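Local coordinates for uncharacterized protein (Helicobacter pylori, PDB 4O5J), which is the sialic acid-binding adhesin SabA, an outer membrane protein whose extracellular domain probably attaches the bacterium to sialylated host glycans, at residues A[49-52]-A[53-57]; A[196-199]-A[200-204]. All blocks are in the same frame, centred on the assembly; numbering follows the deposited sequence.

Overall arrangement
Both contacts are local, each made within one continuous run of chain, so neither closes a long loop; they follow in series and neither nest nor cross. From the N terminus, helix 29-54 comes first, and contact 1 (49-57) lies at its C-terminal end, where the chain turns into helix 57-76 beside the long helix 343-396. After helices 82-101 and 146-163 the chain reaches helix 193-209, and contact 2 (196-204) occupies its middle, between those two helices and helix 241-268. Contact 1 and contact 2 sit on opposite sides of the chain's centre; the centres of contact 1 and contact 2 are about 46 Å apart, and the nearest atoms of contact 1 and contact 2 about 35 Å apart.

Contact 1. Residues A[49-52]-A[53-57]; sequences QSIQ and NANNI
Q49 and N53, one helical turn apart near the C-terminal end of helix 29-54, are joined twice, once through the backbone and once through their amides. N53 N gives its hydrogen to Q49 O at 2.8 Å, and Q49 NE2 reaches N53 OD1 at 2.9 Å. The second bond is the less regular at its acceptor: OD1 lies in the plane of the Q49 amide, but NE2 stands above the carbonyl plane of N53 (37° out of it), and the two amides are turned 49° apart. A bend at chi2 of Q49 (58°) turns the amide forward along the helix, toward N53. The other end of the N53 amide is also engaged, since ND2 binds OD2 of D370, on helix 343-396, and D370 OD1 is hydrogen-bonded to S50 OG, so that one carboxylate serves both residues.

The main chain continues the pattern with A54 N on S50 O (3.0 Å) and N55 N on I51 O (3.1 Å). Two residues further along, I51 and N55 lie side by side, pointing the same way, with I51 CG2 against N55 ND2 at 3.8 Å. That amide nitrogen is also 3.2 Å from I51 O, but the angle is too poor for a hydrogen bond. The regular pattern then gives way: N56 N turns back to N53 O (3.0 Å), while N56 OD1 accepts from L59 N and so provides the N-cap of the following helix.

A54 O finds its donor in Q278 NE2, and A54 and N55 rest on L374 as S50 and I51 do on N377. The last turn of helix 29-54 thus lies against helix 343-396, while Q278 ties its end to another part of the chain, and I57, at the start of helix 57-76, packs on the loop residues Q273, T275 and Q278.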
loop_
_atom_site.group_PDB
_atom_site.type_symbol
_atom_site.label_atom_id
_atom_site.label_comp_id
_atom_site.label_asym_id
_atom_site.label_seq_id
_atom_site.Cartn_x
_atom_site.Cartn_y
_atom_site.Cartn_z
ATOM N N GLN A 49 -33.489 10.262 5.673
ATOM C CA GLN A 49 -32.297 10.981 5.264
ATOM C C GLN A 49 -31.716 10.401 3.958
ATOM O O GLN A 49 -31.329 11.153 3.043
ATOM C CB GLN A 49 -31.241 10.958 6.370
ATOM C CG GLN A 49 -30.070 11.870 6.038
ATOM C CD GLN A 49 -30.518 13.322 5.824
ATOM O OE1 GLN A 49 -31.119 13.920 6.683
ATOM N NE2 GLN A 49 -30.202 13.889 4.701
ATOM N N SER A 50 -31.659 9.074 3.879
ATOM C CA SER A 50 -31.074 8.407 2.739
ATOM C C SER A 50 -31.875 8.710 1.480
ATOM O O SER A 50 -31.306 9.021 0.424
ATOM C CB SER A 50 -31.042 6.894 2.958
ATOM O OG SER A 50 -30.014 6.562 3.858
ATOM N N ILE A 51 -33.194 8.616 1.589
ATOM C CA ILE A 51 -34.097 8.896 0.473
ATOM C C ILE A 51 -33.939 10.347 0.061
ATOM O O ILE A 51 -33.911 10.696 -1.121
ATOM C CB ILE A 51 -35.559 8.594 0.858
ATOM C CG1 ILE A 51 -35.708 7.086 1.118
ATOM C CG2 ILE A 51 -36.572 9.177 -0.183
ATOM C CD1 ILE A 51 -37.106 6.695 1.587
ATOM N N GLN A 52 -33.865 11.220 1.033
ATOM C CA GLN A 52 -33.689 12.617 0.698
ATOM C C GLN A 52 -32.315 12.826 -0.017
ATOM O O GLN A 52 -32.219 13.574 -0.989
ATOM C CB GLN A 52 -33.856 13.450 1.961
ATOM C CG GLN A 52 -33.536 14.891 1.750
ATOM C CD GLN A 52 -33.330 15.617 3.048
ATOM O OE1 GLN A 52 -34.240 15.650 3.921
ATOM N NE2 GLN A 52 -32.124 16.218 3.204
ATOM N N ASN A 53 -31.290 12.130 0.448
ATOM C CA ASN A 53 -29.962 12.227 -0.166
ATOM C C ASN A 53 -30.003 11.805 -1.633
ATOM O O ASN A 53 -29.468 12.507 -2.481
ATOM C CB ASN A 53 -28.957 11.377 0.570
ATOM C CG ASN A 53 -28.562 11.981 1.904
ATOM O OD1 ASN A 53 -28.955 13.094 2.228
ATOM N ND2 ASN A 53 -27.786 11.246 2.681
ATOM N N ALA A 54 -30.692 10.695 -1.930
ATOM C CA ALA A 54 -30.740 10.167 -3.277
ATOM C C ALA A 54 -31.467 11.155 -4.159
ATOM O O ALA A 54 -31.089 11.338 -5.290
ATOM C CB ALA A 54 -31.424 8.815 -3.328
ATOM N N ASN A 55 -32.475 11.830 -3.623
ATOM C CA ASN A 55 -33.193 12.851 -4.376
ATOM C C ASN A 55 -32.527 14.230 -4.466
ATOM O O ASN A 55 -33.093 15.154 -5.062
ATOM C CB ASN A 55 -34.610 12.988 -3.817
ATOM C CG ASN A 55 -35.412 11.773 -4.100
ATOM O OD1 ASN A 55 -35.218 11.138 -5.073
ATOM N ND2 ASN A 55 -36.243 11.426 -3.253
ATOM N N ASN A 56 -31.360 14.367 -3.851
ATOM C CA ASN A 56 -30.657 15.628 -3.791
ATOM C C ASN A 56 -29.612 15.709 -4.902
ATOM O O ASN A 56 -28.451 15.339 -4.715
ATOM C CB ASN A 56 -29.983 15.769 -2.429
ATOM C CG ASN A 56 -29.360 17.118 -2.255
ATOM O OD1 ASN A 56 -29.065 17.836 -3.216
ATOM N ND2 ASN A 56 -29.162 17.481 -1.026
ATOM N N ILE A 57 -30.036 16.233 -6.047
ATOM C CA ILE A 57 -29.235 16.211 -7.273
ATOM C C ILE A 57 -27.900 16.914 -7.105
ATOM O O ILE A 57 -26.844 16.451 -7.556
ATOM C CB ILE A 57 -30.033 16.808 -8.472
ATOM C CG1 ILE A 57 -29.243 16.569 -9.733
ATOM C CG2 ILE A 57 -30.314 18.315 -8.303
ATOM C CD1 ILE A 57 -28.803 15.131 -9.841
#

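Contact 2. Residues A[196-199]-A[200-204]; sequences ALNL and AQQLM
N198 and Q202 meet through their amides on a partly open side of helix 193-209, while the alanines and leucines around them turn into the bundle. N198 OD1 lies 2.7 Å from Q202 NE2, yet this hydrogen bond is weak, because the angle at the hydrogen is only 127°. The two side chains slant across each other with their amide planes 55° apart. With CG of Q202 set anti to its carbonyl carbon (chi1 -66°), the extended chain runs back over the preceding turn, and CG passes 3.2 Å from N198 O. That same carbonyl oxygen accepts the backbone hydrogen of Q202 N at 3.0 Å, so N198 meets Q202 through both main chain and side chain.

Beneath this polar pair the helix is regular and close-packed. A200 N bonds to A196 O at 2.9 Å, the straightest bond across the contact, and Q201 N to L197 O and L203 N to L199 O follow the same i to i+4 pattern. A200 CB sits 3.5 Å from both the A196 and L197 carbonyl oxygens, as regular helix geometry places it. The small side chain faces V94 of helix 82-101, which also receives A196 and L197 on I91 and L203 on W98. L199 turns instead to L155 and D158 of helix 146-163, where Q202 also touches L155. Q201 leaves this face: its NE2 binds D205 OD1 one turn on, and its chain lies against I250 and P251 of helix 241-268.

Chemically, the helix is broadly amphipathic, though the side toward helix 241-268 mixes polar Q201 with buried M204, which rests on F243. The weak, bent hydrogen bond between the N198 and Q202 amides probably adds little to the stability of a turn already held by its backbone.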
loop_
_atom_site.group_PDB
_atom_site.type_symbol
_atom_site.label_atom_id
_atom_site.label_comp_id
_atom_site.label_asym_id
_atom_site.label_seq_id
_atom_site.Cartn_x
_atom_site.Cartn_y
_atom_site.Cartn_z
ATOM N N ALA A 196 7.834 -2.013 -12.654
ATOM C CA ALA A 196 8.645 -1.891 -11.423
ATOM C C ALA A 196 8.135 -2.892 -10.355
ATOM O O ALA A 196 8.952 -3.621 -9.752
ATOM C CB ALA A 196 8.601 -0.467 -10.929
ATOM N N LEU A 197 6.820 -2.953 -10.143
ATOM C CA LEU A 197 6.262 -3.885 -9.155
ATOM C C LEU A 197 6.629 -5.320 -9.507
ATOM O O LEU A 197 6.959 -6.134 -8.637
ATOM C CB LEU A 197 4.767 -3.731 -8.993
ATOM C CG LEU A 197 4.413 -2.377 -8.363
ATOM C CD1 LEU A 197 2.921 -2.189 -8.380
ATOM C CD2 LEU A 197 4.960 -2.297 -6.932
ATOM N N ASN A 198 6.594 -5.644 -10.817
ATOM C CA ASN A 198 6.934 -6.987 -11.242
ATOM C C ASN A 198 8.428 -7.335 -10.961
ATOM O O ASN A 198 8.745 -8.426 -10.534
ATOM C CB ASN A 198 6.637 -7.115 -12.756
ATOM C CG ASN A 198 7.066 -8.467 -13.275
ATOM O OD1 ASN A 198 8.072 -8.585 -13.905
ATOM N ND2 ASN A 198 6.345 -9.478 -12.943
ATOM N N LEU A 199 9.327 -6.390 -11.216
ATOM C CA LEU A 199 10.724 -6.626 -10.942
ATOM C C LEU A 199 10.913 -6.790 -9.411
ATOM O O LEU A 199 11.634 -7.688 -8.952
ATOM C CB LEU A 199 11.572 -5.482 -11.490
ATOM C CG LEU A 199 11.687 -5.428 -13.017
ATOM C CD1 LEU A 199 12.266 -4.083 -13.460
ATOM C CD2 LEU A 199 12.520 -6.579 -13.543
ATOM N N ALA A 200 10.272 -5.923 -8.635
ATOM C CA ALA A 200 10.331 -5.977 -7.161
ATOM C C ALA A 200 9.837 -7.353 -6.689
ATOM O O ALA A 200 10.517 -8.012 -5.891
ATOM C CB ALA A 200 9.465 -4.884 -6.528
ATOM N N GLN A 201 8.692 -7.782 -7.198
ATOM C CA GLN A 201 8.105 -9.061 -6.820
ATOM C C GLN A 201 9.122 -10.213 -7.093
ATOM O O GLN A 201 9.350 -11.093 -6.253
ATOM C CB GLN A 201 6.792 -9.259 -7.559
ATOM C CG GLN A 201 6.126 -10.586 -7.324
ATOM C CD GLN A 201 5.417 -10.570 -6.008
ATOM O OE1 GLN A 201 4.433 -9.833 -5.842
ATOM N NE2 GLN A 201 5.910 -11.361 -5.036
ATOM N N GLN A 202 9.753 -10.189 -8.272
ATOM C CA GLN A 202 10.681 -11.243 -8.600
ATOM C C GLN A 202 11.899 -11.248 -7.664
ATOM O O GLN A 202 12.410 -12.306 -7.299
ATOM C CB GLN A 202 11.196 -11.088 -10.055
ATOM C CG GLN A 202 10.107 -11.271 -11.121
ATOM C CD GLN A 202 10.707 -11.113 -12.521
ATOM O OE1 GLN A 202 11.647 -11.807 -12.923
ATOM N NE2 GLN A 202 10.191 -10.152 -13.230
ATOM N N LEU A 203 12.427 -10.065 -7.393
ATOM C CA LEU A 203 13.570 -9.938 -6.506
ATOM C C LEU A 203 13.260 -10.467 -5.084
ATOM O O LEU A 203 13.965 -11.377 -4.559
ATOM C CB LEU A 203 14.067 -8.506 -6.475
ATOM C CG LEU A 203 15.219 -8.189 -5.533
ATOM C CD1 LEU A 203 16.419 -9.123 -5.806
ATOM C CD2 LEU A 203 15.615 -6.717 -5.630
ATOM N N MET A 204 12.204 -9.939 -4.482
ATOM C CA MET A 204 11.798 -10.395 -3.134
ATOM C C MET A 204 11.487 -11.884 -3.141
ATOM O O MET A 204 11.844 -12.603 -2.188
ATOM C CB MET A 204 10.612 -9.621 -2.643
ATOM C CG MET A 204 10.873 -8.129 -2.504
ATOM S SD MET A 204 12.269 -7.716 -1.404
ATOM C CE MET A 204 11.377 -7.633 0.203
#